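Local coordinates for protein cytochrome C (Marichromatium purpuratum 984, PDB 5LO9) that probably works as a multiheme thiosulfate dehydrogenase, oxidising thiosulfate to tetrathionate and passing electrons on through its heme c groups, at residues L267-N272 with Q285-H291; M323-Q328 with L353-Q357. All blocks are in the same frame, centred on the assembly; numbering follows the deposited sequence.

Contact 1 (L267-N272 with Q285-H291); sequences LFRHTN and QTCAGCH. With HEC (heme c), chain E.
Phe268 lays one ring face over CB of Cys287. This CH-pi contact puts CB 3.4 Å from the ring centroid and 3° off the normal. CG of Phe268 lies anti to the backbone N (chi1 -157°), which carries the ring from the helix end to the heme side. The Cys287 sulfur also lies over the face, off centre. CB of His291 meets the ring at its edge, 3.8 Å from CZ of Phe268.

Two hydrogen bonds join the segments, one to a backbone carbonyl and one to a side-chain hydroxyl. Ala288 N donates to Phe268 O at 3.1 Å. Cys287 N donates to Thr271 OG1 at 3.2 Å, nearly straight at 166°. Thr271 OG1 in turn donates to Leu267 O at 2.7 Å, so the hydroxyl links the end of helix 256-269 to the heme-binding loop and its rotation is fixed.

Arg269 bends at chi2 and chi3 and spreads its guanidinium flat over Ala288, with Ala288 CB 3.3 Å from Arg269 CZ. Arg269 NH2 and Gln285 NE2 hydrogen-bond different propionates of a second heme. On the heme attached here, Cys287 and Cys290 make the thioether links, and His291 NE2 binds the iron at 2.2 Å. Ser301 O accepts from ND1 of His291 and holds the imidazole in orientation. Residues 287-291 form the CXXCH heme-attachment motif of cytochrome c.

Contact 2 (M323-Q328 with L353-Q357); sequences MAERIQ and LDALQ. With HEC (heme c), chain E; THJ (thiosulfate), chain J; EDO (1,2-ethanediol), chain S; EDO (1,2-ethanediol), chain B.
Gln357 and Ala324 touch, but the polar link between their helices is a solvent molecule, 1,2-ethanediol, probably from the crystallisation liquor. One of its hydroxyls, O1, donates to Gln357 OE1 at 2.9 Å and accepts from Ala324 N at 3.2 Å. Its other hydroxyl accepts from Met323 N. The diol thus takes up two backbone N-H groups at the start of helix 323-332. Gln357 NE2 turns back weakly to Leu353 O of its own helix, which may help orient the amide.

The rest of the contact is apolar. Leu353 drives its CD1 branch between Ala324 and Ile327, 3.8 Å from Ile327 CG2. That same methyl of Ile327 lies 3.9 Å from Leu356 CD1. CG2 of Ile327 is anti to the backbone N (chi1 -70° for CG1), and the CG1 arm runs on to put CD1 against Gln357 CG. Leu353 CD2 meets Gln328 CG, the two side chains crossing at about a right angle. The helix segments cross steeply, at 109°, with axes 10.6 Å apart, and no direct hydrogen bond joins them.

Asp354 faces the second subunit and forms a salt bridge with Arg319 of that chain. Met323 SD rests 3.7 Å from the heme methyl CMA. Arg326 lays one guanidinium face over the heme rim near CHA and brings NH1 within 3.1 Å of thiosulfate O1, while Tyr310 bonds its NE. Helix 323-332 therefore packs on helix 351-363 with one side and lines the heme and thiosulfate pocket with another.

Both contacts are buried and both touch the same heme c. Contact 1 holds the covalent and axial attachment of that heme, near the middle of the chain. Contact 2 lies farther out, beside the second subunit, and reaches the heme rim and the thiosulfate. The bound thiosulfate lies across the heme plane from His291. Chemistry follows place: contact 1 combines backbone bonds, a ring face and a guanidinium held by a second heme, whereas contact 2 is mostly aliphatic helix packing with a diol at its polar edge. Leu356 joins them, packing its CD2 on Leu267 and Phe268, so helix 351-363 packs against both helix 256-269 and helix 323-332.

Contact 1 (L267-N272 with Q285-H291)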
loop_
_atom_site.group_PDB
_atom_site.type_symbol
_atom_site.label_atom_id
_atom_site.label_comp_id
_atom_site.label_asym_id
_atom_site.label_seq_id
_atom_site.Cartn_x
_atom_site.Cartn_y
_atom_site.Cartn_z
ATOM N N LEU A 267 -15.240 -10.241 -0.253
ATOM C CA LEU A 267 -15.222 -9.852 -1.650
ATOM C C LEU A 267 -14.262 -10.721 -2.445
ATOM O O LEU A 267 -14.483 -10.975 -3.629
ATOM C CB LEU A 267 -14.805 -8.410 -1.772
ATOM C CG LEU A 267 -15.683 -7.323 -1.172
ATOM C CD1 LEU A 267 -15.086 -5.948 -1.524
ATOM C CD2 LEU A 267 -17.067 -7.446 -1.706
ATOM N N PHE A 268 -13.166 -11.135 -1.816
ATOM C CA PHE A 268 -12.208 -12.011 -2.474
ATOM C C PHE A 268 -12.842 -13.357 -2.826
ATOM O O PHE A 268 -12.600 -13.913 -3.907
ATOM C CB PHE A 268 -11.006 -12.207 -1.549
ATOM C CG PHE A 268 -9.742 -12.612 -2.247
ATOM C CD1 PHE A 268 -8.866 -11.652 -2.714
ATOM C CD2 PHE A 268 -9.422 -13.950 -2.408
ATOM C CE1 PHE A 268 -7.673 -12.006 -3.341
ATOM C CE2 PHE A 268 -8.239 -14.315 -3.024
ATOM C CZ PHE A 268 -7.356 -13.328 -3.502
ATOM N N ARG A 269 -13.641 -13.894 -1.904
ATOM C CA ARG A 269 -14.251 -15.209 -2.015
ATOM C C ARG A 269 -15.586 -15.185 -2.772
ATOM O O ARG A 269 -15.959 -16.176 -3.419
ATOM C CB ARG A 269 -14.444 -15.766 -0.595
ATOM C CG ARG A 269 -15.088 -17.127 -0.471
ATOM C CD ARG A 269 -14.195 -18.230 -0.985
ATOM N NE ARG A 269 -14.405 -18.508 -2.402
ATOM C CZ ARG A 269 -13.861 -19.517 -3.074
ATOM N NH1 ARG A 269 -13.049 -20.389 -2.481
ATOM N NH2 ARG A 269 -14.129 -19.637 -4.362
ATOM N N HIS A 270 -16.332 -14.090 -2.702
ATOM C CA HIS A 270 -17.658 -14.036 -3.303
ATOM C C HIS A 270 -17.753 -12.869 -4.266
ATOM O O HIS A 270 -18.767 -12.188 -4.332
ATOM C CB HIS A 270 -18.732 -13.957 -2.227
ATOM C CG HIS A 270 -18.677 -15.095 -1.243
ATOM N ND1 HIS A 270 -19.275 -16.316 -1.477
ATOM C CD2 HIS A 270 -18.070 -15.203 -0.037
ATOM C CE1 HIS A 270 -19.066 -17.113 -0.446
ATOM N NE2 HIS A 270 -18.331 -16.468 0.440
ATOM N N THR A 271 -16.693 -12.676 -5.060
ATOM C CA THR A 271 -16.551 -11.472 -5.864
ATOM C C THR A 271 -17.759 -11.257 -6.763
ATOM O O THR A 271 -18.200 -10.114 -6.978
ATOM C CB THR A 271 -15.293 -11.559 -6.720
ATOM O OG1 THR A 271 -14.245 -12.246 -6.014
ATOM C CG2 THR A 271 -14.821 -10.159 -7.042
ATOM N N ASN A 272 -18.328 -12.344 -7.271
ATOM C CA ASN A 272 -19.330 -12.247 -8.319
ATOM C C ASN A 272 -20.745 -12.082 -7.779
ATOM O O ASN A 272 -21.643 -11.730 -8.550
ATOM C CB ASN A 272 -19.276 -13.496 -9.193
ATOM C CG ASN A 272 -19.719 -14.714 -8.449
ATOM O OD1 ASN A 272 -19.159 -15.068 -7.422
ATOM N ND2 ASN A 272 -20.800 -15.304 -8.904
ATOM N N GLN A 285 -16.578 -15.715 -12.024
ATOM C CA GLN A 285 -15.282 -15.953 -11.429
ATOM C C GLN A 285 -15.265 -15.318 -10.049
ATOM O O GLN A 285 -16.123 -14.499 -9.717
ATOM C CB GLN A 285 -14.178 -15.355 -12.280
ATOM C CG GLN A 285 -14.160 -15.867 -13.707
ATOM C CD GLN A 285 -13.744 -17.325 -13.880
ATOM O OE1 GLN A 285 -14.403 -18.079 -14.590
ATOM N NE2 GLN A 285 -12.627 -17.703 -13.297
ATOM N N THR A 286 -14.286 -15.723 -9.240
ATOM C CA THR A 286 -13.938 -15.028 -8.014
ATOM C C THR A 286 -12.422 -15.016 -7.903
ATOM O O THR A 286 -11.732 -15.866 -8.470
ATOM C CB THR A 286 -14.509 -15.671 -6.746
ATOM O OG1 THR A 286 -13.871 -16.940 -6.527
ATOM C CG2 THR A 286 -16.033 -15.851 -6.796
ATOM N N CYS A 287 -11.916 -14.058 -7.120
ATOM C CA CYS A 287 -10.481 -13.964 -6.884
ATOM C C CYS A 287 -9.969 -15.279 -6.327
ATOM O O CYS A 287 -8.880 -15.744 -6.681
ATOM C CB CYS A 287 -10.166 -12.838 -5.884
ATOM S SG CYS A 287 -10.951 -11.182 -6.077
ATOM N N ALA A 288 -10.749 -15.877 -5.431
ATOM C CA ALA A 288 -10.327 -17.052 -4.694
ATOM C C ALA A 288 -10.115 -18.261 -5.597
ATOM O O ALA A 288 -9.389 -19.187 -5.213
ATOM C CB ALA A 288 -11.385 -17.374 -3.634
ATOM N N GLY A 289 -10.735 -18.264 -6.779
ATOM C CA GLY A 289 -10.667 -19.413 -7.658
ATOM C C GLY A 289 -9.313 -19.594 -8.318
ATOM O O GLY A 289 -8.981 -20.694 -8.767
ATOM N N CYS A 290 -8.565 -18.515 -8.488
ATOM C CA CYS A 290 -7.218 -18.614 -9.012
ATOM C C CYS A 290 -6.154 -18.383 -7.947
ATOM O O CYS A 290 -4.966 -18.512 -8.251
ATOM C CB CYS A 290 -7.018 -17.615 -10.146
ATOM S SG CYS A 290 -8.188 -17.780 -11.517
ATOM N N HIS A 291 -6.543 -17.994 -6.729
ATOM C CA HIS A 291 -5.623 -17.643 -5.638
ATOM C C HIS A 291 -6.097 -18.456 -4.434
ATOM O O HIS A 291 -6.851 -17.984 -3.572
ATOM C CB HIS A 291 -5.600 -16.134 -5.334
ATOM C CG HIS A 291 -5.187 -15.272 -6.490
ATOM N ND1 HIS A 291 -3.868 -15.087 -6.840
ATOM C CD2 HIS A 291 -5.914 -14.504 -7.344
ATOM C CE1 HIS A 291 -3.799 -14.252 -7.869
ATOM N NE2 HIS A 291 -5.025 -13.881 -8.192
HETATM FE FE HEC E . -5.269 -12.371 -9.772
HETATM C CHA HEC E . -1.792 -11.947 -10.057
HETATM C CHB HEC E . -5.374 -10.029 -7.173
HETATM C CHC HEC E . -8.790 -12.605 -9.674
HETATM C CHD HEC E . -5.122 -14.961 -12.029
HETATM N NA HEC E . -3.834 -11.218 -8.801
HETATM C C1A HEC E . -2.533 -11.184 -9.067
HETATM C C2A HEC E . -1.781 -10.243 -8.208
HETATM C C3A HEC E . -2.817 -9.684 -7.356
HETATM C C4A HEC E . -4.066 -10.351 -7.801
HETATM C CMA HEC E . -2.629 -8.689 -6.269
HETATM C CAA HEC E . -0.296 -9.986 -8.204
HETATM C CBA HEC E . 0.414 -11.198 -7.609
HETATM C CGA HEC E . 1.902 -10.944 -7.436
HETATM O O1A HEC E . 2.518 -11.703 -6.655
HETATM O O2A HEC E . 2.473 -10.014 -8.084
HETATM N NB HEC E . -6.804 -11.500 -8.658
HETATM C C1B HEC E . -6.633 -10.594 -7.670
HETATM C C2B HEC E . -7.898 -10.146 -7.080
HETATM C C3B HEC E . -8.900 -10.899 -7.822
HETATM C C4B HEC E . -8.109 -11.694 -8.779
HETATM C CMB HEC E . -8.099 -9.187 -5.962
HETATM C CAB HEC E . -10.382 -10.833 -7.651
HETATM C CBB HEC E . -10.828 -9.420 -8.028
HETATM N NC HEC E . -6.710 -13.563 -10.702
HETATM C C1C HEC E . -8.040 -13.531 -10.527
HETATM C C2C HEC E . -8.752 -14.586 -11.284
HETATM C C3C HEC E . -7.658 -15.275 -11.989
HETATM C C4C HEC E . -6.443 -14.561 -11.536
HETATM C CMC HEC E . -10.240 -14.831 -11.307
HETATM C CAC HEC E . -7.687 -16.482 -12.910
HETATM C CBC HEC E . -8.694 -16.320 -14.003
HETATM N ND HEC E . -3.724 -13.265 -10.851
HETATM C C1D HEC E . -3.877 -14.271 -11.697
HETATM C C2D HEC E . -2.607 -14.707 -12.304
HETATM C C3D HEC E . -1.579 -13.815 -11.739
HETATM C C4D HEC E . -2.421 -12.963 -10.855
HETATM C CMD HEC E . -2.480 -15.808 -13.299
HETATM C CAD HEC E . -0.079 -13.773 -11.970
HETATM C CBD HEC E . 0.364 -13.587 -13.437
HETATM C CGD HEC E . -0.034 -12.286 -14.164
HETATM O O1D HEC E . -1.230 -11.867 -14.212
HETATM O O2D HEC E . 0.879 -11.654 -14.763
#

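Contact 2 (M323-Q328 with L353-Q357)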
loop_
_atom_site.group_PDB
_atom_site.type_symbol
_atom_site.label_atom_id
_atom_site.label_comp_id
_atom_site.label_asym_id
_atom_site.label_seq_id
_atom_site.Cartn_x
_atom_site.Cartn_y
_atom_site.Cartn_z
ATOM N N MET A 323 -0.506 -1.528 -5.956
ATOM C CA MET A 323 -1.418 -2.619 -5.636
ATOM C C MET A 323 -2.844 -2.313 -6.090
ATOM O O MET A 323 -3.532 -3.202 -6.594
ATOM C CB MET A 323 -1.388 -2.893 -4.144
ATOM C CG MET A 323 -2.366 -3.928 -3.680
ATOM S SD MET A 323 -2.100 -5.526 -4.452
ATOM C CE MET A 323 -0.513 -5.996 -3.816
ATOM N N ALA A 324 -3.329 -1.075 -5.896
ATOM C CA ALA A 324 -4.685 -0.774 -6.373
ATOM C C ALA A 324 -4.776 -0.922 -7.879
ATOM O O ALA A 324 -5.756 -1.477 -8.407
ATOM C CB ALA A 324 -5.142 0.639 -5.994
ATOM N N GLU A 325 -3.777 -0.412 -8.591
ATOM C CA GLU A 325 -3.836 -0.469 -10.040
ATOM C C GLU A 325 -3.839 -1.911 -10.495
ATOM O O GLU A 325 -4.557 -2.290 -11.429
ATOM C CB GLU A 325 -2.673 0.319 -10.641
ATOM C CG GLU A 325 -2.971 1.806 -10.571
ATOM C CD GLU A 325 -1.763 2.724 -10.617
ATOM O OE1 GLU A 325 -0.597 2.273 -10.754
ATOM O OE2 GLU A 325 -2.005 3.938 -10.466
ATOM N N ARG A 326 -3.091 -2.738 -9.793
ATOM C CA ARG A 326 -3.029 -4.149 -10.117
ATOM C C ARG A 326 -4.383 -4.803 -9.916
ATOM O O ARG A 326 -4.884 -5.502 -10.800
ATOM C CB ARG A 326 -1.942 -4.789 -9.248
ATOM C CG ARG A 326 -1.696 -6.243 -9.400
ATOM C CD ARG A 326 -1.671 -6.611 -10.834
ATOM N NE ARG A 326 -0.613 -7.558 -11.090
ATOM C CZ ARG A 326 -0.742 -8.616 -11.868
ATOM N NH1 ARG A 326 -1.921 -8.882 -12.434
ATOM N NH2 ARG A 326 0.309 -9.426 -12.044
ATOM N N ILE A 327 -5.006 -4.552 -8.775
ATOM C CA ILE A 327 -6.302 -5.140 -8.484
ATOM C C ILE A 327 -7.334 -4.711 -9.516
ATOM O O ILE A 327 -8.195 -5.505 -9.926
ATOM C CB ILE A 327 -6.730 -4.766 -7.056
ATOM C CG1 ILE A 327 -5.855 -5.494 -6.075
ATOM C CG2 ILE A 327 -8.177 -5.150 -6.775
ATOM C CD1 ILE A 327 -5.929 -4.953 -4.690
ATOM N N GLN A 328 -7.265 -3.465 -9.971
ATOM C CA GLN A 328 -8.169 -3.049 -11.044
ATOM C C GLN A 328 -7.863 -3.768 -12.354
ATOM O O GLN A 328 -8.780 -4.050 -13.128
ATOM C CB GLN A 328 -8.090 -1.547 -11.228
ATOM C CG GLN A 328 -8.619 -0.804 -10.033
ATOM C CD GLN A 328 -8.399 0.680 -10.166
ATOM O OE1 GLN A 328 -7.305 1.141 -10.540
ATOM N NE2 GLN A 328 -9.447 1.444 -9.904
ATOM N N LEU A 353 -12.048 -1.650 -3.314
ATOM C CA LEU A 353 -10.592 -1.614 -3.324
ATOM C C LEU A 353 -10.052 -1.408 -1.908
ATOM O O LEU A 353 -8.968 -1.905 -1.562
ATOM C CB LEU A 353 -10.094 -0.493 -4.248
ATOM C CG LEU A 353 -9.550 -0.773 -5.653
ATOM C CD1 LEU A 353 -8.287 -1.561 -5.564
ATOM C CD2 LEU A 353 -10.563 -1.511 -6.472
ATOM N N ASP A 354 -10.765 -0.623 -1.088
ATOM C CA ASP A 354 -10.281 -0.410 0.265
ATOM C C ASP A 354 -10.349 -1.697 1.073
ATOM O O ASP A 354 -9.417 -2.031 1.809
ATOM C CB ASP A 354 -11.055 0.725 0.931
ATOM C CG ASP A 354 -10.697 2.141 0.330
ATOM O OD1 ASP A 354 -9.794 2.258 -0.598
ATOM O OD2 ASP A 354 -11.372 3.118 0.780
ATOM N N ALA A 355 -11.436 -2.442 0.947
ATOM C CA ALA A 355 -11.514 -3.707 1.664
ATOM C C ALA A 355 -10.501 -4.705 1.101
ATOM O O ALA A 355 -9.754 -5.337 1.855
ATOM C CB ALA A 355 -12.943 -4.256 1.609
ATOM N N LEU A 356 -10.435 -4.846 -0.225
ATOM C CA LEU A 356 -9.509 -5.819 -0.767
ATOM C C LEU A 356 -8.094 -5.483 -0.350
ATOM O O LEU A 356 -7.327 -6.370 0.046
ATOM C CB LEU A 356 -9.625 -5.896 -2.284
ATOM C CG LEU A 356 -10.880 -6.598 -2.836
ATOM C CD1 LEU A 356 -11.064 -6.282 -4.338
ATOM C CD2 LEU A 356 -10.773 -8.089 -2.601
ATOM N N GLN A 357 -7.735 -4.206 -0.392
ATOM C CA GLN A 357 -6.400 -3.844 0.054
ATOM C C GLN A 357 -6.228 -4.060 1.552
ATOM O O GLN A 357 -5.139 -4.409 1.999
ATOM C CB GLN A 357 -6.085 -2.411 -0.300
ATOM C CG GLN A 357 -5.883 -2.218 -1.772
ATOM C CD GLN A 357 -5.366 -0.858 -2.121
ATOM O OE1 GLN A 357 -4.154 -0.655 -2.242
ATOM N NE2 GLN A 357 -6.271 0.094 -2.275
HETATM FE FE HEC E . -5.269 -12.371 -9.772
HETATM C CHA HEC E . -1.792 -11.947 -10.057
HETATM C CHB HEC E . -5.374 -10.029 -7.173
HETATM C CHC HEC E . -8.790 -12.605 -9.674
HETATM C CHD HEC E . -5.122 -14.961 -12.029
HETATM N NA HEC E . -3.834 -11.218 -8.801
HETATM C C1A HEC E . -2.533 -11.184 -9.067
HETATM C C2A HEC E . -1.781 -10.243 -8.208
HETATM C C3A HEC E . -2.817 -9.684 -7.356
HETATM C C4A HEC E . -4.066 -10.351 -7.801
HETATM C CMA HEC E . -2.629 -8.689 -6.269
HETATM C CAA HEC E . -0.296 -9.986 -8.204
HETATM C CBA HEC E . 0.414 -11.198 -7.609
HETATM C CGA HEC E . 1.902 -10.944 -7.436
HETATM O O1A HEC E . 2.518 -11.703 -6.655
HETATM O O2A HEC E . 2.473 -10.014 -8.084
HETATM N NB HEC E . -6.804 -11.500 -8.658
HETATM C C1B HEC E . -6.633 -10.594 -7.670
HETATM C C2B HEC E . -7.898 -10.146 -7.080
HETATM C C3B HEC E . -8.900 -10.899 -7.822
HETATM C C4B HEC E . -8.109 -11.694 -8.779
HETATM C CMB HEC E . -8.099 -9.187 -5.962
HETATM C CAB HEC E . -10.382 -10.833 -7.651
HETATM C CBB HEC E . -10.828 -9.420 -8.028
HETATM N NC HEC E . -6.710 -13.563 -10.702
HETATM C C1C HEC E . -8.040 -13.531 -10.527
HETATM C C2C HEC E . -8.752 -14.586 -11.284
HETATM C C3C HEC E . -7.658 -15.275 -11.989
HETATM C C4C HEC E . -6.443 -14.561 -11.536
HETATM C CMC HEC E . -10.240 -14.831 -11.307
HETATM C CAC HEC E . -7.687 -16.482 -12.910
HETATM C CBC HEC E . -8.694 -16.320 -14.003
HETATM N ND HEC E . -3.724 -13.265 -10.851
HETATM C C1D HEC E . -3.877 -14.271 -11.697
HETATM C C2D HEC E . -2.607 -14.707 -12.304
HETATM C C3D HEC E . -1.579 -13.815 -11.739
HETATM C C4D HEC E . -2.421 -12.963 -10.855
HETATM C CMD HEC E . -2.480 -15.808 -13.299
HETATM C CAD HEC E . -0.079 -13.773 -11.970
HETATM C CBD HEC E . 0.364 -13.587 -13.437
HETATM C CGD HEC E . -0.034 -12.286 -14.164
HETATM O O1D HEC E . -1.230 -11.867 -14.212
HETATM O O2D HEC E . 0.879 -11.654 -14.763
HETATM S S1 THJ J . -4.628 -10.200 -14.222
HETATM O O1 THJ J . -4.371 -8.720 -14.286
HETATM O O2 THJ J . -3.525 -10.971 -14.885
HETATM O O3 THJ J . -5.848 -10.480 -15.016
HETATM S S2 THJ J . -4.971 -10.744 -12.487
HETATM C C1 EDO S . -0.719 1.260 -2.975
HETATM O O1 EDO S . -1.899 0.670 -3.598
HETATM C C2 EDO S . 0.258 0.198 -2.428
HETATM O O2 EDO S . 1.146 -0.370 -3.477
HETATM C C1 EDO B . -5.421 -0.630 -14.339
HETATM O O1 EDO B . -5.980 0.454 -13.516
HETATM C C2 EDO B . -6.361 -1.373 -15.363
HETATM O O2 EDO B . -7.648 -0.765 -15.685
#